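PDB 5C2V: hydrazine synthase subunit gamma from Candidatus Kuenenia stuttgartiensis, which reduces nitric oxide to hydroxylamine, the first half-reaction of hydrazine synthesis, and carries two c-type hemes, one in each of its alpha-helical lobes. Local coordinates for residues 78-81 and 82-85; 23-26 and 27-30; 174-177 and 178-182; 278-281 and 282-286. All coordinates share one frame; numbering follows the deposited sequence.

All four contacts are local, each joining neighbouring residues of one continuous stretch. Going from the N terminus, interaction 2 (23-30) starts helix 26-30. Interaction 1 (78-85) follows and folds the loop between strands 77-78 and 89-90 round a calcium ion beside heme 1. The centres of these two are about 21 Å apart. Interaction 3 (174-182) lies at the C-terminal part of helix 170-179, and interaction 4 (278-286) turns the loop ahead of helix 301-312. Their centres lie about 16 Å apart, both near heme 2 in the cytochrome c domain. None nest or cross; they come in series. Interactions 2 and 3, about 47 Å apart between centres, sit on opposite sides of the chain's centre.

Interaction 1: residues 78-81 and 82-85; sequences WDLG and DEGW. With CA (calcium ion), chain U; HEC (heme c), chain V.
D79 and L80 meet E83 and G84 round a calcium ion. D79 OD1 binds it at 2.3 Å and L80 O at 2.4 Å. G84 O is longer at 2.8 Å, and E83 OE2 is 2.9 Å from the metal. Water 1 takes another calcium position at 2.4 Å. The carboxylate of D79 reaches the ion because its CG is anti to the backbone N (chi1 -176°). Its other oxygen, OD2, lies in plane at the edge of the W85 ring and takes a hydrogen bond from G86 N. The two flat groups stand 78° apart. This is a calcium-binding loop, set between antiparallel strands 77-78 and 89-90, and S87 completes the site. E83 OE1 makes a salt bridge with K89, and D82 OD2 makes salt bridges with R104 and R128. Packing is close at W85: G81 CA sits over its six-membered ring, a CH-pi contact 3.8 Å from the centroid. W580 of the alpha subunit also stacks on W85. L80 touches heme 1 more loosely, with CD1 4.0 Å from heme CMD. W78 instead lays a ring face against the heme, its NE1 3.5 Å from heme CAC.

Interaction 2: residues 23-26 and 27-30; sequences PLTV and PEVH
T25 and E28 form a capping box at the start of helix 26-30. T25 is the N-cap. E28 N donates to T25 OG1 (3.1 Å), and T25 N donates back to E28 OE1 (2.8 Å). The return bond is nearly straight at 172° and uses the anti lone pair of OE1, on the side away from OE2. Two torsions make this possible. The hydroxyl of T25 lies between its backbone N and carbonyl carbon (chi1 73°). The E28 chain runs extended beyond CG, far enough to reach back past the hydroxyl to the amide of T25. Water 3 donates to both P23 O and E28 OE1.

The first helical bonds follow. V29 N donates to T25 O at 2.9 Å, and H30 N donates to V26 O, also at 2.9 Å. Apolar groups close in beside them. L24 CB meets V29 CG2 at 4.0 Å, while L24 CD2 lies against E28 near OE1 and CB. On another side, V26 and H30 run alongside each other and point the same way. Over the H30 ring, V26 CG1 makes a CH-pi contact, 4.2 Å from the centroid and 20° off the normal.

Further out, E28 OE2 makes a salt bridge to R142 of the alpha subunit, so both oxygens of this buried carboxylate have partners. L24 packs on L144 of helix 141-152. At the other end of the contact, H30 NE2 is hydrogen-bonded to R128 NE.

Interaction 3: residues 174-177 and 178-182; sequences RGQK and IFEDP
F179 N donates to G175 O at 2.9 Å. The donor lies in the carbonyl plane. One residue on, E180 N donates to Q176 O at 3.0 Å, but here the donor is tilted 31° from that plane. These bonds belong to the C-terminal part of helix 170-179.

Q176 and E180 also meet through their side chains, which are one turn apart. Q176 is fully extended, with CG anti to its own backbone N (chi1 -175°). This puts NE2 3.3 Å from E180 OE1, to which it gives a weak hydrogen bond. The E180 carboxylate passes over Q176 CG, and the amide and carboxylate planes are 51° apart.

The arrangement belongs to a cytochrome c fold, in which the helix ahead of the heme-binding motif packs against the C-terminal helix. F179 makes an edge-to-face contact with Y310 of helix 301-312. It also touches C186, which is bonded to heme 2. I178 packs on L307 of helix 301-312 and folds CD1 back against R174 O. R174 NH1 adds a salt bridge to D306, also on helix 301-312.

K177, by contrast, is exposed, and its bent chain brings NZ back to a hydrogen bond with K173 O. Past the helix, D181 OD1 accepts from K183 N.

Interaction 4: residues 278-281 and 282-286; sequences TLMD and TINNT
N284 holds its CG between its own backbone N and carbonyl carbon (chi1 53°), which turns the amide back towards M280 and D281. D281 has CG anti to its carbonyl carbon (chi1 -61°), and its side chain points the same way as that of N284. N284 ND2 thus gives D281 OD1 a straight but weak hydrogen bond of 3.5 Å. The amide and carboxylate planes stand 67° apart. Water 4 joins D281 OD1 to T286 OG1 by donating to both. T286 OG1 in turn donates to N284 OD1 at 2.6 Å, from above the carbonyl plane.

The backbone here is a short 3-10 turn in the cytochrome c domain, in the loop leading to helix 301-312. T282 N donates to L279 O at 2.9 Å, from well above the carbonyl plane. M280 O is gripped twice, by I283 N at 3.2 Å and by N284 N at 3.0 Å. The second bond runs nearly along the C=O axis.

M280 bends at chi2 and sets its CE 4.0 Å from N284 CB. It also packs on L304 of helix 301-312, as does I283. On the heme side, T282 O accepts from ND1 of H293, an axial ligand of the heme 2 iron.

Interaction 1: residues 78-81 and 82-85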
loop_
_atom_site.group_PDB
_atom_site.type_symbol
_atom_site.label_atom_id
_atom_site.label_comp_id
_atom_site.label_asym_id
_atom_site.label_seq_id
_atom_site.Cartn_x
_atom_site.Cartn_y
_atom_site.Cartn_z
ATOM N N TRP C 78 -32.916 31.974 0.396
ATOM C CA TRP C 78 -31.475 31.824 0.223
ATOM C C TRP C 78 -30.670 32.757 1.116
ATOM O O TRP C 78 -31.178 33.778 1.580
ATOM C CB TRP C 78 -31.096 32.078 -1.235
ATOM C CG TRP C 78 -31.786 31.173 -2.192
ATOM C CD1 TRP C 78 -32.902 31.450 -2.925
ATOM C CD2 TRP C 78 -31.410 29.833 -2.523
ATOM N NE1 TRP C 78 -33.243 30.365 -3.695
ATOM C CE2 TRP C 78 -32.342 29.359 -3.466
ATOM C CE3 TRP C 78 -30.373 28.989 -2.115
ATOM C CZ2 TRP C 78 -32.271 28.078 -4.005
ATOM C CZ3 TRP C 78 -30.304 27.719 -2.651
ATOM C CH2 TRP C 78 -31.246 27.275 -3.586
ATOM N N ASP C 79 -29.408 32.407 1.348
ATOM C CA ASP C 79 -28.506 33.325 2.025
ATOM C C ASP C 79 -27.453 33.831 1.036
ATOM O O ASP C 79 -26.493 33.132 0.714
ATOM C CB ASP C 79 -27.851 32.636 3.225
ATOM C CG ASP C 79 -26.974 33.569 4.028
ATOM O OD1 ASP C 79 -27.042 34.789 3.791
ATOM O OD2 ASP C 79 -26.228 33.086 4.906
ATOM N N LEU C 80 -27.645 35.067 0.578
ATOM C CA LEU C 80 -26.730 35.747 -0.338
ATOM C C LEU C 80 -25.590 36.438 0.405
ATOM O O LEU C 80 -25.741 36.825 1.562
ATOM C CB LEU C 80 -27.495 36.751 -1.202
ATOM C CG LEU C 80 -28.649 36.150 -2.011
ATOM C CD1 LEU C 80 -29.304 37.197 -2.899
ATOM C CD2 LEU C 80 -28.174 34.960 -2.837
ATOM N N GLY C 81 -24.462 36.621 -0.276
ATOM C CA GLY C 81 -23.254 37.097 0.374
ATOM C C GLY C 81 -22.940 38.581 0.362
ATOM O O GLY C 81 -21.909 38.988 0.901
ATOM N N ASP C 82 -23.778 39.397 -0.265
ATOM C CA ASP C 82 -23.556 40.840 -0.229
ATOM C C ASP C 82 -24.284 41.545 0.923
ATOM O O ASP C 82 -23.970 42.690 1.256
ATOM C CB ASP C 82 -23.972 41.475 -1.559
ATOM C CG ASP C 82 -25.298 40.940 -2.075
ATOM O OD1 ASP C 82 -26.109 40.461 -1.257
ATOM O OD2 ASP C 82 -25.524 41.004 -3.302
ATOM N N GLU C 83 -25.250 40.864 1.531
ATOM C CA GLU C 83 -26.022 41.436 2.633
ATOM C C GLU C 83 -25.592 40.954 4.016
ATOM O O GLU C 83 -26.195 41.327 5.021
ATOM C CB GLU C 83 -27.500 41.141 2.437
ATOM C CG GLU C 83 -27.793 39.676 2.260
ATOM C CD GLU C 83 -29.232 39.432 1.915
ATOM O OE1 GLU C 83 -30.016 40.403 1.944
ATOM O OE2 GLU C 83 -29.574 38.277 1.606
ATOM N N GLY C 84 -24.574 40.104 4.065
ATOM C CA GLY C 84 -24.151 39.506 5.317
ATOM C C GLY C 84 -24.663 38.088 5.486
ATOM O O GLY C 84 -25.753 37.744 5.018
ATOM N N TRP C 85 -23.874 37.264 6.169
ATOM C CA TRP C 85 -24.220 35.863 6.374
ATOM C C TRP C 85 -25.158 35.709 7.564
ATOM O O TRP C 85 -25.014 36.399 8.573
ATOM C CB TRP C 85 -22.961 35.021 6.580
ATOM C CG TRP C 85 -21.938 35.173 5.494
ATOM C CD1 TRP C 85 -20.690 35.712 5.616
ATOM C CD2 TRP C 85 -22.075 34.784 4.121
ATOM N NE1 TRP C 85 -20.039 35.678 4.407
ATOM C CE2 TRP C 85 -20.868 35.115 3.472
ATOM C CE3 TRP C 85 -23.098 34.189 3.377
ATOM C CZ2 TRP C 85 -20.657 34.871 2.116
ATOM C CZ3 TRP C 85 -22.887 33.949 2.030
ATOM C CH2 TRP C 85 -21.674 34.284 1.416
HETATM CA CA CA U . -27.593 36.886 3.121
HETATM FE FE HEC V . -32.971 36.788 -8.506
HETATM C CHA HEC V . -34.195 39.232 -6.424
HETATM C CHB HEC V . -33.860 38.661 -11.213
HETATM C CHC HEC V . -31.520 34.457 -10.597
HETATM C CHD HEC V . -32.763 34.557 -5.914
HETATM N NA HEC V . -33.836 38.639 -8.766
HETATM C C1A HEC V . -34.340 39.457 -7.776
HETATM C C2A HEC V . -35.040 40.561 -8.412
HETATM C C3A HEC V . -34.938 40.396 -9.740
HETATM C C4A HEC V . -34.182 39.185 -9.983
HETATM C CMA HEC V . -35.506 41.305 -10.854
HETATM C CAA HEC V . -35.749 41.720 -7.665
HETATM C CBA HEC V . -37.251 41.742 -7.951
HETATM C CGA HEC V . -37.897 42.905 -7.243
HETATM O O1A HEC V . -37.199 43.600 -6.461
HETATM O O2A HEC V . -39.116 43.135 -7.460
HETATM N NB HEC V . -32.837 36.528 -10.554
HETATM C C1B HEC V . -33.055 37.564 -11.440
HETATM C C2B HEC V . -32.288 37.300 -12.640
HETATM C C3B HEC V . -31.647 36.135 -12.475
HETATM C C4B HEC V . -31.977 35.629 -11.158
HETATM C CMB HEC V . -32.256 38.211 -13.886
HETATM C CAB HEC V . -30.705 35.433 -13.482
HETATM C CBB HEC V . -29.381 36.213 -13.633
HETATM N NC HEC V . -32.286 34.851 -8.301
HETATM C C1C HEC V . -31.690 34.084 -9.281
HETATM C C2C HEC V . -31.155 32.891 -8.656
HETATM C C3C HEC V . -31.617 32.856 -7.399
HETATM C C4C HEC V . -32.261 34.129 -7.125
HETATM C CMC HEC V . -30.572 31.694 -9.442
HETATM C CAC HEC V . -31.378 31.732 -6.363
HETATM C CBC HEC V . -29.884 31.673 -5.973
HETATM N ND HEC V . -33.478 36.860 -6.488
HETATM C C1D HEC V . -33.138 35.847 -5.591
HETATM C C2D HEC V . -33.238 36.370 -4.247
HETATM C C3D HEC V . -33.687 37.829 -4.406
HETATM C C4D HEC V . -33.810 38.045 -5.831
HETATM C CMD HEC V . -32.955 35.617 -2.929
HETATM C CAD HEC V . -33.942 38.854 -3.283
HETATM C CBD HEC V . -32.604 39.454 -2.862
HETATM C CGD HEC V . -32.826 40.476 -1.780
HETATM O O1D HEC V . -31.828 41.083 -1.310
HETATM O O2D HEC V . -34.001 40.681 -1.387
HETATM O O HOH W 1 -29.242 36.251 1.484
HETATM O O HOH W 2 -31.172 37.730 -7.982
#

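Interaction 2: residues 23-26 and 27-30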
loop_
_atom_site.group_PDB
_atom_site.type_symbol
_atom_site.label_atom_id
_atom_site.label_comp_id
_atom_site.label_asym_id
_atom_site.label_seq_id
_atom_site.Cartn_x
_atom_site.Cartn_y
_atom_site.Cartn_z
ATOM N N PRO C 23 -18.125 40.086 -22.576
ATOM C CA PRO C 23 -18.669 40.146 -21.216
ATOM C C PRO C 23 -18.365 41.466 -20.518
ATOM O O PRO C 23 -17.270 42.008 -20.664
ATOM C CB PRO C 23 -17.964 38.986 -20.502
ATOM C CG PRO C 23 -17.569 38.056 -21.588
ATOM C CD PRO C 23 -17.238 38.927 -22.760
ATOM N N LEU C 24 -19.336 41.970 -19.765
ATOM C CA LEU C 24 -19.164 43.198 -19.002
ATOM C C LEU C 24 -18.272 42.983 -17.787
ATOM O O LEU C 24 -18.245 41.897 -17.212
ATOM C CB LEU C 24 -20.523 43.735 -18.547
ATOM C CG LEU C 24 -21.451 44.322 -19.608
ATOM C CD1 LEU C 24 -22.868 44.428 -19.069
ATOM C CD2 LEU C 24 -20.941 45.684 -20.043
ATOM N N THR C 25 -17.529 44.016 -17.409
ATOM C CA THR C 25 -16.858 44.025 -16.116
ATOM C C THR C 25 -17.876 44.415 -15.049
ATOM O O THR C 25 -18.889 45.043 -15.357
ATOM C CB THR C 25 -15.666 44.997 -16.084
ATOM O OG1 THR C 25 -16.144 46.347 -16.045
ATOM C CG2 THR C 25 -14.782 44.802 -17.306
ATOM N N VAL C 26 -17.621 44.027 -13.804
ATOM C CA VAL C 26 -18.488 44.417 -12.695
ATOM C C VAL C 26 -18.613 45.947 -12.549
ATOM O O VAL C 26 -19.715 46.447 -12.307
ATOM C CB VAL C 26 -18.003 43.808 -11.357
ATOM C CG1 VAL C 26 -18.910 44.233 -10.212
ATOM C CG2 VAL C 26 -17.950 42.295 -11.458
ATOM N N PRO C 27 -17.499 46.699 -12.696
ATOM C CA PRO C 27 -17.687 48.155 -12.702
ATOM C C PRO C 27 -18.587 48.638 -13.839
ATOM O O PRO C 27 -19.325 49.606 -13.656
ATOM C CB PRO C 27 -16.264 48.690 -12.877
ATOM C CG PRO C 27 -15.403 47.641 -12.291
ATOM C CD PRO C 27 -16.067 46.344 -12.646
ATOM N N GLU C 28 -18.522 47.976 -14.990
ATOM C CA GLU C 28 -19.391 48.313 -16.114
ATOM C C GLU C 28 -20.851 48.012 -15.787
ATOM O O GLU C 28 -21.755 48.709 -16.249
ATOM C CB GLU C 28 -18.971 47.557 -17.377
ATOM C CG GLU C 28 -17.767 48.146 -18.091
ATOM C CD GLU C 28 -17.380 47.354 -19.325
ATOM O OE1 GLU C 28 -17.422 46.106 -19.270
ATOM O OE2 GLU C 28 -17.039 47.977 -20.353
ATOM N N VAL C 29 -21.076 46.970 -14.994
ATOM C CA VAL C 29 -22.421 46.621 -14.556
ATOM C C VAL C 29 -22.948 47.677 -13.591
ATOM O O VAL C 29 -24.087 48.130 -13.709
ATOM C CB VAL C 29 -22.462 45.238 -13.881
ATOM C CG1 VAL C 29 -23.843 44.966 -13.302
ATOM C CG2 VAL C 29 -22.072 44.155 -14.875
ATOM N N HIS C 30 -22.106 48.072 -12.640
ATOM C CA HIS C 30 -22.454 49.137 -11.707
ATOM C C HIS C 30 -22.587 50.468 -12.437
ATOM O O HIS C 30 -23.252 51.388 -11.956
ATOM C CB HIS C 30 -21.408 49.251 -10.596
ATOM C CG HIS C 30 -21.435 48.118 -9.619
ATOM N ND1 HIS C 30 -20.485 47.963 -8.633
ATOM C CD2 HIS C 30 -22.299 47.084 -9.476
ATOM C CE1 HIS C 30 -20.762 46.883 -7.925
ATOM N NE2 HIS C 30 -21.856 46.331 -8.413
HETATM O O HOH W 3 -16.450 44.515 -20.952
#

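Interaction 3: residues 174-177 and 178-182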
loop_
_atom_site.group_PDB
_atom_site.type_symbol
_atom_site.label_atom_id
_atom_site.label_comp_id
_atom_site.label_asym_id
_atom_site.label_seq_id
_atom_site.Cartn_x
_atom_site.Cartn_y
_atom_site.Cartn_z
ATOM N N ARG C 174 -66.067 42.176 2.641
ATOM C CA ARG C 174 -65.998 42.330 4.091
ATOM C C ARG C 174 -64.582 42.684 4.535
ATOM O O ARG C 174 -64.391 43.508 5.430
ATOM C CB ARG C 174 -66.463 41.051 4.790
ATOM C CG ARG C 174 -67.550 41.268 5.828
ATOM C CD ARG C 174 -68.029 39.949 6.427
ATOM N NE ARG C 174 -68.608 39.054 5.428
ATOM C CZ ARG C 174 -68.115 37.859 5.116
ATOM N NH1 ARG C 174 -67.029 37.405 5.728
ATOM N NH2 ARG C 174 -68.710 37.113 4.195
ATOM N N GLY C 175 -63.595 42.059 3.900
ATOM C CA GLY C 175 -62.201 42.302 4.227
ATOM C C GLY C 175 -61.693 43.646 3.742
ATOM O O GLY C 175 -60.785 44.227 4.342
ATOM N N GLN C 176 -62.277 44.144 2.656
ATOM C CA GLN C 176 -61.855 45.415 2.074
ATOM C C GLN C 176 -62.076 46.573 3.046
ATOM O O GLN C 176 -61.304 47.532 3.070
ATOM C CB GLN C 176 -62.602 45.680 0.765
ATOM C CG GLN C 176 -62.138 46.925 0.022
ATOM C CD GLN C 176 -62.894 47.146 -1.274
ATOM O OE1 GLN C 176 -63.913 46.505 -1.527
ATOM N NE2 GLN C 176 -62.393 48.054 -2.102
ATOM N N LYS C 177 -63.129 46.472 3.850
ATOM C CA LYS C 177 -63.436 47.503 4.836
ATOM C C LYS C 177 -62.413 47.514 5.969
ATOM O O LYS C 177 -62.045 48.574 6.473
ATOM C CB LYS C 177 -64.845 47.306 5.397
ATOM C CG LYS C 177 -65.954 47.608 4.404
ATOM C CD LYS C 177 -67.321 47.442 5.047
ATOM C CE LYS C 177 -67.601 45.991 5.393
ATOM N NZ LYS C 177 -67.694 45.157 4.164
ATOM N N ILE C 178 -61.960 46.327 6.365
ATOM C CA ILE C 178 -60.932 46.203 7.393
ATOM C C ILE C 178 -59.599 46.723 6.861
ATOM O O ILE C 178 -58.867 47.425 7.561
ATOM C CB ILE C 178 -60.776 44.738 7.870
ATOM C CG1 ILE C 178 -61.841 44.391 8.915
ATOM C CG2 ILE C 178 -59.397 44.500 8.463
ATOM C CD1 ILE C 178 -63.214 44.116 8.345
ATOM N N PHE C 179 -59.303 46.385 5.609
ATOM C CA PHE C 179 -58.080 46.830 4.948
ATOM C C PHE C 179 -57.997 48.353 4.877
ATOM O O PHE C 179 -56.956 48.943 5.168
ATOM C CB PHE C 179 -58.003 46.237 3.538
ATOM C CG PHE C 179 -56.731 46.565 2.802
ATOM C CD1 PHE C 179 -55.619 45.748 2.918
ATOM C CD2 PHE C 179 -56.655 47.678 1.978
ATOM C CE1 PHE C 179 -54.451 46.041 2.237
ATOM C CE2 PHE C 179 -55.490 47.976 1.297
ATOM C CZ PHE C 179 -54.387 47.156 1.427
ATOM N N GLU C 180 -59.102 48.983 4.496
ATOM C CA GLU C 180 -59.121 50.421 4.259
ATOM C C GLU C 180 -59.522 51.215 5.498
ATOM O O GLU C 180 -59.636 52.439 5.447
ATOM C CB GLU C 180 -60.062 50.743 3.099
ATOM C CG GLU C 180 -59.611 50.145 1.778
ATOM C CD GLU C 180 -60.686 50.200 0.718
ATOM O OE1 GLU C 180 -60.348 50.106 -0.481
ATOM O OE2 GLU C 180 -61.873 50.333 1.083
ATOM N N ASP C 181 -59.737 50.511 6.605
ATOM C CA ASP C 181 -60.033 51.154 7.879
ATOM C C ASP C 181 -58.865 52.047 8.289
ATOM O O ASP C 181 -57.721 51.594 8.337
ATOM C CB ASP C 181 -60.317 50.103 8.958
ATOM C CG ASP C 181 -60.940 50.696 10.213
ATOM O OD1 ASP C 181 -60.374 51.654 10.778
ATOM O OD2 ASP C 181 -62.002 50.195 10.639
ATOM N N PRO C 182 -59.151 53.326 8.578
ATOM C CA PRO C 182 -58.113 54.294 8.955
ATOM C C PRO C 182 -57.399 53.930 10.255
ATOM O O PRO C 182 -56.282 54.394 10.484
ATOM C CB PRO C 182 -58.896 55.604 9.110
ATOM C CG PRO C 182 -60.306 55.185 9.351
ATOM C CD PRO C 182 -60.489 53.938 8.544
#

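Interaction 4: residues 278-281 and 282-286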
loop_
_atom_site.group_PDB
_atom_site.type_symbol
_atom_site.label_atom_id
_atom_site.label_comp_id
_atom_site.label_asym_id
_atom_site.label_seq_id
_atom_site.Cartn_x
_atom_site.Cartn_y
_atom_site.Cartn_z
ATOM N N THR C 278 -47.831 32.059 6.177
ATOM C CA THR C 278 -49.115 32.302 5.525
ATOM C C THR C 278 -49.443 33.791 5.552
ATOM O O THR C 278 -48.820 34.554 6.290
ATOM C CB THR C 278 -50.264 31.513 6.188
ATOM O OG1 THR C 278 -50.339 31.845 7.580
ATOM C CG2 THR C 278 -50.045 30.013 6.037
ATOM N N LEU C 279 -50.413 34.197 4.737
ATOM C CA LEU C 279 -50.878 35.581 4.708
ATOM C C LEU C 279 -51.294 36.044 6.100
ATOM O O LEU C 279 -51.000 37.169 6.511
ATOM C CB LEU C 279 -52.044 35.732 3.729
ATOM C CG LEU C 279 -51.699 35.670 2.240
ATOM C CD1 LEU C 279 -52.944 35.430 1.404
ATOM C CD2 LEU C 279 -51.014 36.958 1.813
ATOM N N MET C 280 -51.968 35.153 6.819
ATOM C CA MET C 280 -52.421 35.407 8.182
ATOM C C MET C 280 -51.279 35.841 9.100
ATOM O O MET C 280 -51.475 36.641 10.015
ATOM C CB MET C 280 -53.098 34.153 8.742
ATOM C CG MET C 280 -53.589 34.279 10.172
ATOM S SD MET C 280 -54.900 35.502 10.363
ATOM C CE MET C 280 -55.220 35.361 12.117
ATOM N N ASP C 281 -50.084 35.320 8.841
ATOM C CA ASP C 281 -48.922 35.608 9.676
ATOM C C ASP C 281 -48.374 37.018 9.456
ATOM O O ASP C 281 -47.574 37.506 10.252
ATOM C CB ASP C 281 -47.818 34.578 9.425
ATOM C CG ASP C 281 -48.249 33.164 9.768
ATOM O OD1 ASP C 281 -48.331 32.841 10.972
ATOM O OD2 ASP C 281 -48.499 32.374 8.834
ATOM N N THR C 282 -48.811 37.674 8.383
ATOM C CA THR C 282 -48.372 39.039 8.090
ATOM C C THR C 282 -49.205 40.046 8.876
ATOM O O THR C 282 -49.007 41.257 8.781
ATOM C CB THR C 282 -48.478 39.361 6.589
ATOM O OG1 THR C 282 -49.843 39.245 6.168
ATOM C CG2 THR C 282 -47.622 38.406 5.776
ATOM N N ILE C 283 -50.132 39.513 9.662
ATOM C CA ILE C 283 -51.190 40.276 10.308
ATOM C C ILE C 283 -51.206 40.006 11.811
ATOM O O ILE C 283 -51.116 40.926 12.623
ATOM C CB ILE C 283 -52.561 39.955 9.689
ATOM C CG1 ILE C 283 -52.560 40.324 8.205
ATOM C CG2 ILE C 283 -53.657 40.703 10.407
ATOM C CD1 ILE C 283 -53.833 39.964 7.482
ATOM N N ASN C 284 -51.320 38.728 12.165
ATOM C CA ASN C 284 -51.563 38.273 13.535
ATOM C C ASN C 284 -50.514 38.685 14.575
ATOM O O ASN C 284 -50.648 38.345 15.752
ATOM C CB ASN C 284 -51.704 36.748 13.545
ATOM C CG ASN C 284 -50.531 36.045 12.880
ATOM O OD1 ASN C 284 -49.457 36.622 12.716
ATOM N ND2 ASN C 284 -50.738 34.792 12.490
ATOM N N ASN C 285 -49.461 39.372 14.130
ATOM C CA ASN C 285 -48.405 39.882 15.010
ATOM C C ASN C 285 -47.600 38.763 15.654
ATOM O O ASN C 285 -47.318 38.785 16.853
ATOM C CB ASN C 285 -48.987 40.794 16.096
ATOM C CG ASN C 285 -49.574 42.073 15.535
ATOM O OD1 ASN C 285 -49.101 42.598 14.528
ATOM N ND2 ASN C 285 -50.614 42.582 16.186
ATOM N N THR C 286 -47.239 37.785 14.835
ATOM C CA THR C 286 -46.407 36.668 15.254
ATOM C C THR C 286 -44.963 36.912 14.828
ATOM O O THR C 286 -44.057 36.971 15.659
ATOM C CB THR C 286 -46.917 35.338 14.675
ATOM O OG1 THR C 286 -47.144 35.486 13.269
ATOM C CG2 THR C 286 -48.219 34.931 15.348
HETATM O O HOH W 4 -46.136 32.666 12.614
#